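Long-range contacts in EIAV protease (Equine infectious anemia virus, PDB 1FMB), which probably cleaves the viral polyproteins as a homodimeric retroviral aspartic protease, here with the inhibitor HBY-793 bound: residues T18-L23 with T35-R40; S31-A36 with T78-A83; I69-R74 with Q96-K101. The protein carries 1 engineered substitution. One frame throughout, in Å; residues are numbered along the deposited sequence.

How the contacts relate
Contact 2 is buried, contact 1 is partly buried and contact 3 lies at the surface, and the chemistry follows that order. In contact 2 backbone hydrogen bonds join two parallel strands between apolar side chains. Contact 1 sets a leucine on a histidine ring and links Pro19 to Arg40 through a water, while contact 3 turns lysine and arginine ends onto carbonyl oxygens. Contacts 1 and 2 share helix 35-40 and meet where Leu20 CD1 lies 4.0 Å from Leu33 CD1. Contacts 2 and 3 use the neighbouring strands 74-83 and 58-71, and Met80 packs on Ile69. The centre of contact 3 is about 17 Å from the centre of each of the others.

Contact 1 of 3, residues T18-L23 with T35-R40; sequences TPLNVL and TAHYNR
Leu20 and His37 both hold CG anti to their own carbonyl carbon (chi1 -79° for His37), and from there the two side chains slide past each other in opposite directions. Leu20 CD2 ends 3.8 Å from the centroid of the His37 ring and 7° off its normal, a CH-pi contact over the middle of the face. At the ring edge, near its plane, Asn21 O lies 4.0 Å from His37 CE1. A hydrogen bond between His37 ND1 and Thr88 OG1 helps to fix the ring's rotation. In this retroviral aspartic protease fold the contact lays helix 35-40 against strand 18-24 of the main sheet, their short axes running nearly antiparallel at 166°. Three residues further on, the Arg40 chain is bent at chi3 and its guanidinium lies against His37, whose CD2 sits 3.7 Å above the guanidinium plane, offset toward its rim. Leu20 CD2 is 4.0 Å from Arg40 NH2. A water in the guanidinium plane accepts from Arg40 NH2 at 3.1 Å and donates to Pro19 O at 2.8 Å. Thr18 CG2 rests 3.9 Å from Arg40 O, while Thr18 OG1 is hydrogen-bonded to Asn16 O and Lys42 N.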
loop_
_atom_site.group_PDB
_atom_site.type_symbol
_atom_site.label_atom_id
_atom_site.label_comp_id
_atom_site.label_asym_id
_atom_site.label_seq_id
_atom_site.Cartn_x
_atom_site.Cartn_y
_atom_site.Cartn_z
ATOM N N THR A 18 7.532 -17.325 -14.497
ATOM C CA THR A 18 6.102 -17.558 -14.435
ATOM C C THR A 18 5.430 -16.197 -14.435
ATOM O O THR A 18 5.773 -15.399 -13.555
ATOM C CB THR A 18 5.885 -18.115 -13.002
ATOM O OG1 THR A 18 6.828 -19.210 -12.790
ATOM C CG2 THR A 18 4.493 -18.594 -12.772
ATOM N N PRO A 19 4.567 -15.954 -15.390
ATOM C CA PRO A 19 3.839 -14.675 -15.481
ATOM C C PRO A 19 2.847 -14.566 -14.322
ATOM O O PRO A 19 2.009 -15.474 -14.083
ATOM C CB PRO A 19 3.301 -14.665 -16.906
ATOM C CG PRO A 19 3.141 -16.127 -17.235
ATOM C CD PRO A 19 4.199 -16.878 -16.461
ATOM N N LEU A 20 2.987 -13.468 -13.526
ATOM C CA LEU A 20 2.034 -13.326 -12.390
ATOM C C LEU A 20 1.508 -11.890 -12.378
ATOM O O LEU A 20 2.317 -11.005 -12.631
ATOM C CB LEU A 20 2.800 -13.454 -11.048
ATOM C CG LEU A 20 3.283 -14.882 -10.686
ATOM C CD1 LEU A 20 4.004 -14.927 -9.336
ATOM C CD2 LEU A 20 2.072 -15.775 -10.585
ATOM N N ASN A 21 0.261 -11.645 -11.997
ATOM C CA ASN A 21 -0.329 -10.305 -11.905
ATOM C C ASN A 21 -0.005 -9.864 -10.459
ATOM O O ASN A 21 -0.252 -10.674 -9.561
ATOM C CB ASN A 21 -1.844 -10.241 -12.012
ATOM C CG ASN A 21 -2.377 -8.894 -12.502
ATOM O OD1 ASN A 21 -2.168 -8.389 -13.628
ATOM N ND2 ASN A 21 -3.146 -8.280 -11.594
ATOM N N VAL A 22 0.618 -8.710 -10.351
ATOM C CA VAL A 22 1.073 -8.217 -9.043
ATOM C C VAL A 22 0.575 -6.818 -8.725
ATOM O O VAL A 22 0.350 -6.105 -9.692
ATOM C CB VAL A 22 2.609 -8.182 -8.951
ATOM C CG1 VAL A 22 3.155 -9.583 -9.262
ATOM C CG2 VAL A 22 3.358 -7.266 -9.865
ATOM N N LEU A 23 0.429 -6.437 -7.465
ATOM C CA LEU A 23 -0.068 -5.125 -7.099
ATOM C C LEU A 23 1.167 -4.262 -6.896
ATOM O O LEU A 23 2.093 -4.741 -6.195
ATOM C CB LEU A 23 -0.866 -5.256 -5.798
ATOM C CG LEU A 23 -1.279 -3.920 -5.155
ATOM C CD1 LEU A 23 -2.251 -3.169 -6.042
ATOM C CD2 LEU A 23 -1.956 -4.149 -3.805
ATOM N N THR A 35 1.411 -17.527 -0.919
ATOM C CA THR A 35 1.814 -18.934 -0.949
ATOM C C THR A 35 1.274 -19.696 -2.187
ATOM O O THR A 35 2.017 -20.592 -2.647
ATOM C CB THR A 35 1.176 -19.584 0.294
ATOM O OG1 THR A 35 1.622 -18.860 1.455
ATOM C CG2 THR A 35 1.560 -21.058 0.355
ATOM N N ALA A 36 0.089 -19.382 -2.672
ATOM C CA ALA A 36 -0.566 -20.002 -3.822
ATOM C C ALA A 36 0.322 -19.676 -5.031
ATOM O O ALA A 36 0.576 -20.594 -5.805
ATOM C CB ALA A 36 -1.957 -19.495 -4.143
ATOM N N HIS A 37 0.856 -18.446 -5.146
ATOM C CA HIS A 37 1.754 -18.120 -6.250
ATOM C C HIS A 37 3.091 -18.852 -6.141
ATOM O O HIS A 37 3.587 -19.333 -7.166
ATOM C CB HIS A 37 1.983 -16.606 -6.361
ATOM C CG HIS A 37 0.832 -15.935 -7.029
ATOM N ND1 HIS A 37 0.715 -14.560 -7.137
ATOM C CD2 HIS A 37 -0.334 -16.430 -7.522
ATOM C CE1 HIS A 37 -0.380 -14.249 -7.791
ATOM N NE2 HIS A 37 -1.059 -15.368 -8.041
ATOM N N TYR A 38 3.676 -18.996 -4.950
ATOM C CA TYR A 38 4.944 -19.669 -4.694
ATOM C C TYR A 38 4.804 -21.122 -5.152
ATOM O O TYR A 38 5.656 -21.692 -5.859
ATOM C CB TYR A 38 5.322 -19.475 -3.221
ATOM C CG TYR A 38 6.468 -20.380 -2.837
ATOM C CD1 TYR A 38 7.769 -19.961 -3.047
ATOM C CD2 TYR A 38 6.207 -21.617 -2.233
ATOM C CE1 TYR A 38 8.815 -20.822 -2.748
ATOM C CE2 TYR A 38 7.258 -22.459 -1.924
ATOM C CZ TYR A 38 8.543 -22.046 -2.160
ATOM O OH TYR A 38 9.636 -22.835 -1.879
ATOM N N ASN A 39 3.662 -21.731 -4.868
ATOM C CA ASN A 39 3.385 -23.117 -5.259
ATOM C C ASN A 39 3.200 -23.326 -6.746
ATOM O O ASN A 39 3.279 -24.443 -7.247
ATOM C CB ASN A 39 2.119 -23.635 -4.579
ATOM C CG ASN A 39 2.357 -23.794 -3.084
ATOM O OD1 ASN A 39 1.387 -23.789 -2.321
ATOM N ND2 ASN A 39 3.563 -23.952 -2.593
ATOM N N ARG A 40 2.932 -22.272 -7.494
ATOM C CA ARG A 40 2.737 -22.323 -8.931
ATOM C C ARG A 40 3.988 -21.917 -9.703
ATOM O O ARG A 40 3.957 -22.016 -10.930
ATOM C CB ARG A 40 1.684 -21.262 -9.318
ATOM C CG ARG A 40 0.240 -21.688 -9.467
ATOM C CD ARG A 40 -0.680 -20.466 -9.492
ATOM N NE ARG A 40 -0.503 -19.570 -10.627
ATOM C CZ ARG A 40 -1.294 -18.539 -10.905
ATOM N NH1 ARG A 40 -2.374 -18.240 -10.178
ATOM N NH2 ARG A 40 -1.075 -17.765 -11.956
HETATM O O HOH W 1 0.955 -18.049 -14.317
#

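Contact 2 of 3, residues S31-A36 with T78-A83; sequences SVLTTA and TRMLVA
The flat groups that meet between Ser31-Ala36 and Thr78-Ala83 are peptide carbonyls, and Thr35 and Ala83 make the most tilted pair: Thr35 N approaches Ala83 O at 3.2 Å from above the carbonyl plane, 51° out of it. Elsewhere the donors lie closer to the plane. Ala83 N reaches Leu33 O at 3.0 Å, nearly along the C=O axis, while Leu33 N gives the shortest and straightest bond, 2.7 Å to Leu81 O with an N-H...O angle of 174°. Leu81 N bonds to Ser31 O at 3.2 Å. Leu33 thus bonds through its N and O to the two residues that flank its partner Val82, the pattern of a parallel strand pair, with Val32 level with Leu81; the short axes are twisted 43° apart. Val32 also makes a backbone hydrogen bond with Ile89, an arrangement consistent with the psi-shaped sheet of aspartic proteases. Leu33 O has a second neighbour in Val82 CA, a CA-H...O contact at 3.1 Å.

On one face of the sheet Val32 meets Leu81, and its CG1 lies 3.9 Å from Ala83 CB; the Val32 side chain is also about 4 Å from the bound inhibitor at its nearest. On the other face Leu33 and Val82 lie side by side, pointing the same way, with Tyr38 of helix 35-40 packed against both. The pairing ends at the start of that helix, where Thr34 is the N-cap and its OG1 takes the amide of His37, while Thr35 OG1 is hydrogen-bonded to Asp84. At the opposite end, Ser31 OG is held by Asp93 and the Gly91 amide. Beside it Met80 bends at chi3, which brings CE within 3.9 Å of Leu33 N.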
loop_
_atom_site.group_PDB
_atom_site.type_symbol
_atom_site.label_atom_id
_atom_site.label_comp_id
_atom_site.label_asym_id
_atom_site.label_seq_id
_atom_site.Cartn_x
_atom_site.Cartn_y
_atom_site.Cartn_z
ATOM N N SER A 31 8.413 -6.661 -0.530
ATOM C CA SER A 31 7.552 -7.417 -1.488
ATOM C C SER A 31 7.183 -8.803 -0.935
ATOM O O SER A 31 8.032 -9.452 -0.331
ATOM C CB SER A 31 8.400 -7.541 -2.711
ATOM O OG SER A 31 8.616 -6.284 -3.352
ATOM N N VAL A 32 5.976 -9.257 -1.225
ATOM C CA VAL A 32 5.487 -10.528 -0.708
ATOM C C VAL A 32 4.740 -11.323 -1.770
ATOM O O VAL A 32 3.849 -10.876 -2.472
ATOM C CB VAL A 32 4.448 -10.201 0.405
ATOM C CG1 VAL A 32 4.055 -11.510 1.141
ATOM C CG2 VAL A 32 5.108 -9.286 1.451
ATOM N N LEU A 33 5.141 -12.566 -1.888
ATOM C CA LEU A 33 4.460 -13.493 -2.829
ATOM C C LEU A 33 3.453 -14.253 -1.947
ATOM O O LEU A 33 3.755 -14.711 -0.814
ATOM C CB LEU A 33 5.650 -14.351 -3.194
ATOM C CG LEU A 33 5.702 -15.374 -4.296
ATOM C CD1 LEU A 33 5.287 -14.684 -5.605
ATOM C CD2 LEU A 33 7.121 -15.934 -4.319
ATOM N N THR A 34 2.276 -14.434 -2.551
ATOM C CA THR A 34 1.267 -15.248 -1.833
ATOM C C THR A 34 1.751 -16.696 -1.900
ATOM O O THR A 34 2.496 -17.152 -2.775
ATOM C CB THR A 34 -0.139 -15.153 -2.416
ATOM O OG1 THR A 34 -0.216 -15.783 -3.736
ATOM C CG2 THR A 34 -0.688 -13.768 -2.650
ATOM N N THR A 35 1.411 -17.527 -0.919
ATOM C CA THR A 35 1.814 -18.934 -0.949
ATOM C C THR A 35 1.274 -19.696 -2.187
ATOM O O THR A 35 2.017 -20.592 -2.647
ATOM C CB THR A 35 1.176 -19.584 0.294
ATOM O OG1 THR A 35 1.622 -18.860 1.455
ATOM C CG2 THR A 35 1.560 -21.058 0.355
ATOM N N ALA A 36 0.089 -19.382 -2.672
ATOM C CA ALA A 36 -0.566 -20.002 -3.822
ATOM C C ALA A 36 0.322 -19.676 -5.031
ATOM O O ALA A 36 0.576 -20.594 -5.805
ATOM C CB ALA A 36 -1.957 -19.495 -4.143
ATOM N N THR A 78 16.647 -11.266 -6.323
ATOM C CA THR A 78 16.532 -10.827 -4.939
ATOM C C THR A 78 15.779 -11.863 -4.122
ATOM O O THR A 78 15.646 -12.997 -4.592
ATOM C CB THR A 78 15.806 -9.466 -4.970
ATOM O OG1 THR A 78 15.830 -8.945 -3.637
ATOM C CG2 THR A 78 14.400 -9.597 -5.525
ATOM N N ARG A 79 15.393 -11.553 -2.890
ATOM C CA ARG A 79 14.638 -12.452 -2.072
ATOM C C ARG A 79 13.247 -11.825 -1.911
ATOM O O ARG A 79 13.139 -10.585 -1.879
ATOM C CB ARG A 79 15.192 -12.702 -0.685
ATOM C CG ARG A 79 16.249 -13.801 -0.774
ATOM C CD ARG A 79 16.020 -14.782 0.356
ATOM N NE ARG A 79 17.284 -15.272 0.885
ATOM C CZ ARG A 79 17.501 -15.300 2.205
ATOM N NH1 ARG A 79 16.620 -14.876 3.106
ATOM N NH2 ARG A 79 18.676 -15.759 2.626
ATOM N N MET A 80 12.192 -12.624 -1.850
ATOM C CA MET A 80 10.858 -12.115 -1.662
ATOM C C MET A 80 10.289 -12.889 -0.459
ATOM O O MET A 80 10.648 -14.058 -0.300
ATOM C CB MET A 80 9.914 -12.482 -2.810
ATOM C CG MET A 80 9.870 -11.370 -3.842
ATOM S SD MET A 80 8.732 -11.717 -5.185
ATOM C CE MET A 80 7.146 -10.969 -4.768
ATOM N N LEU A 81 9.457 -12.237 0.333
ATOM C CA LEU A 81 8.835 -12.991 1.426
ATOM C C LEU A 81 7.666 -13.782 0.861
ATOM O O LEU A 81 7.144 -13.488 -0.256
ATOM C CB LEU A 81 8.253 -12.016 2.468
ATOM C CG LEU A 81 9.310 -11.058 3.046
ATOM C CD1 LEU A 81 8.682 -10.150 4.091
ATOM C CD2 LEU A 81 10.447 -11.873 3.648
ATOM N N VAL A 82 7.222 -14.850 1.507
ATOM C CA VAL A 82 6.062 -15.667 1.091
ATOM C C VAL A 82 5.063 -15.694 2.268
ATOM O O VAL A 82 5.454 -15.925 3.432
ATOM C CB VAL A 82 6.473 -17.091 0.701
ATOM C CG1 VAL A 82 5.220 -17.812 0.258
ATOM C CG2 VAL A 82 7.568 -17.061 -0.370
ATOM N N ALA A 83 3.788 -15.398 2.058
ATOM C CA ALA A 83 2.822 -15.398 3.178
ATOM C C ALA A 83 1.419 -15.661 2.724
ATOM O O ALA A 83 1.100 -15.505 1.520
ATOM C CB ALA A 83 2.939 -14.044 3.928
#

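Contact 3 of 3, residues I69-R74 with Q96-K101; sequences IKKKGR and QDLGAK
Lys72 and Arg74 converge on the backbone of Asp97 and Leu98. Lys72 NZ donates to Leu98 O at 2.8 Å, close to the direction in which that carbonyl points. The same oxygen sits 3.5 Å above the Arg74 guanidinium plane, over its centre. Arg74 NE makes a weak hydrogen bond to Asp97 O at 3.3 Å, and a water in the guanidinium plane bridges the same pair, accepting from NE and donating to Asp97 O at 2.6 Å. Leu98 CD2 packs 3.7 Å from Arg74 CD and 4.1 Å from Lys71 CB. Leu98 CG stands anti to its carbonyl carbon (chi1 -66°), and CD2 extends from there.

In the next shell a type I' beta turn from Lys71 to Arg74, closed by Arg74 N to Lys71 O at 2.7 Å, carries Lys72 within it and Arg74 at its end, so both can reach residues 97-98. Gly99 (phi 85°) forms a Schellman motif with the last turn of helix 92-97. Lys72 NZ also bonds to Leu104 O of the second subunit, and Lys101 pairs antiparallel with a strand of that subunit. The hairpin tip thus borders the intersubunit sheet of chain termini characteristic of retroviral protease dimers.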
loop_
_atom_site.group_PDB
_atom_site.type_symbol
_atom_site.label_atom_id
_atom_site.label_comp_id
_atom_site.label_asym_id
_atom_site.label_seq_id
_atom_site.Cartn_x
_atom_site.Cartn_y
_atom_site.Cartn_z
ATOM N N ILE A 69 13.298 -11.721 -11.047
ATOM C CA ILE A 69 12.137 -11.016 -11.589
ATOM C C ILE A 69 12.541 -10.358 -12.918
ATOM O O ILE A 69 13.601 -9.769 -12.914
ATOM C CB ILE A 69 11.627 -9.902 -10.651
ATOM C CG1 ILE A 69 11.093 -10.594 -9.378
ATOM C CG2 ILE A 69 10.515 -9.047 -11.237
ATOM C CD1 ILE A 69 10.704 -9.604 -8.312
ATOM N N LYS A 70 11.707 -10.513 -13.930
ATOM C CA LYS A 70 12.006 -9.887 -15.210
ATOM C C LYS A 70 10.820 -8.993 -15.579
ATOM O O LYS A 70 9.624 -9.278 -15.559
ATOM C CB LYS A 70 12.432 -10.970 -16.193
ATOM N N LYS A 71 11.137 -7.721 -15.878
ATOM C CA LYS A 71 10.151 -6.692 -16.254
ATOM C C LYS A 71 10.923 -5.470 -16.782
ATOM O O LYS A 71 12.002 -5.169 -16.274
ATOM C CB LYS A 71 9.365 -6.175 -15.038
ATOM C CG LYS A 71 8.269 -5.170 -15.286
ATOM C CD LYS A 71 7.098 -5.704 -16.083
ATOM C CE LYS A 71 5.990 -4.680 -16.312
ATOM N NZ LYS A 71 4.904 -5.326 -17.111
ATOM N N LYS A 72 10.268 -4.744 -17.687
ATOM C CA LYS A 72 10.896 -3.521 -18.219
ATOM C C LYS A 72 12.315 -3.862 -18.681
ATOM O O LYS A 72 13.270 -3.118 -18.448
ATOM C CB LYS A 72 11.035 -2.556 -17.046
ATOM C CG LYS A 72 10.097 -1.405 -16.839
ATOM C CD LYS A 72 10.748 -0.525 -15.768
ATOM C CE LYS A 72 10.829 0.915 -16.287
ATOM N NZ LYS A 72 11.143 1.937 -15.246
ATOM N N GLY A 73 12.519 -5.025 -19.288
ATOM C CA GLY A 73 13.836 -5.454 -19.717
ATOM C C GLY A 73 14.854 -5.531 -18.589
ATOM O O GLY A 73 16.039 -5.552 -18.931
ATOM N N ARG A 74 14.488 -5.524 -17.307
ATOM C CA ARG A 74 15.441 -5.627 -16.222
ATOM C C ARG A 74 15.438 -7.074 -15.727
ATOM O O ARG A 74 14.532 -7.874 -15.964
ATOM C CB ARG A 74 15.152 -4.728 -15.027
ATOM C CG ARG A 74 15.462 -3.260 -15.343
ATOM C CD ARG A 74 14.398 -2.386 -14.694
ATOM N NE ARG A 74 15.075 -1.268 -14.031
ATOM C CZ ARG A 74 15.070 -0.057 -14.566
ATOM N NH1 ARG A 74 14.250 0.149 -15.583
ATOM N NH2 ARG A 74 15.818 0.892 -14.026
ATOM N N GLN A 96 11.801 0.413 -6.306
ATOM C CA GLN A 96 12.995 1.249 -6.384
ATOM C C GLN A 96 13.921 0.659 -7.445
ATOM O O GLN A 96 14.463 1.352 -8.340
ATOM C CB GLN A 96 13.688 1.330 -5.024
ATOM C CG GLN A 96 14.884 2.260 -4.975
ATOM C CD GLN A 96 15.569 2.336 -3.616
ATOM O OE1 GLN A 96 15.073 1.788 -2.636
ATOM N NE2 GLN A 96 16.720 3.000 -3.551
ATOM N N ASP A 97 14.066 -0.653 -7.404
ATOM C CA ASP A 97 14.890 -1.368 -8.386
ATOM C C ASP A 97 14.370 -1.128 -9.806
ATOM O O ASP A 97 15.159 -0.921 -10.723
ATOM C CB ASP A 97 14.895 -2.892 -8.187
ATOM C CG ASP A 97 15.744 -3.251 -6.978
ATOM O OD1 ASP A 97 16.674 -2.456 -6.722
ATOM O OD2 ASP A 97 15.502 -4.254 -6.272
ATOM N N LEU A 98 13.071 -1.175 -10.045
ATOM C CA LEU A 98 12.470 -0.977 -11.320
ATOM C C LEU A 98 12.430 0.512 -11.698
ATOM O O LEU A 98 12.036 0.758 -12.852
ATOM C CB LEU A 98 11.022 -1.495 -11.485
ATOM C CG LEU A 98 10.934 -3.028 -11.396
ATOM C CD1 LEU A 98 9.504 -3.515 -11.250
ATOM C CD2 LEU A 98 11.547 -3.659 -12.641
ATOM N N GLY A 99 12.764 1.466 -10.860
ATOM C CA GLY A 99 12.686 2.857 -11.290
ATOM C C GLY A 99 11.299 3.428 -11.122
ATOM O O GLY A 99 11.031 4.472 -11.697
ATOM N N ALA A 100 10.361 2.838 -10.374
ATOM C CA ALA A 100 9.013 3.378 -10.237
ATOM C C ALA A 100 9.041 4.649 -9.393
ATOM O O ALA A 100 9.937 4.832 -8.592
ATOM C CB ALA A 100 8.093 2.426 -9.451
ATOM N N LYS A 101 8.148 5.572 -9.640
ATOM C CA LYS A 101 8.164 6.790 -8.810
ATOM C C LYS A 101 6.717 7.201 -8.586
ATOM O O LYS A 101 5.851 6.984 -9.428
ATOM C CB LYS A 101 8.974 7.893 -9.496
ATOM C CG LYS A 101 8.296 8.327 -10.787
ATOM C CD LYS A 101 9.042 9.437 -11.510
ATOM C CE LYS A 101 10.504 9.041 -11.679
ATOM N NZ LYS A 101 11.132 9.886 -12.742
HETATM O O HOH W 2 16.955 -2.211 -12.036
#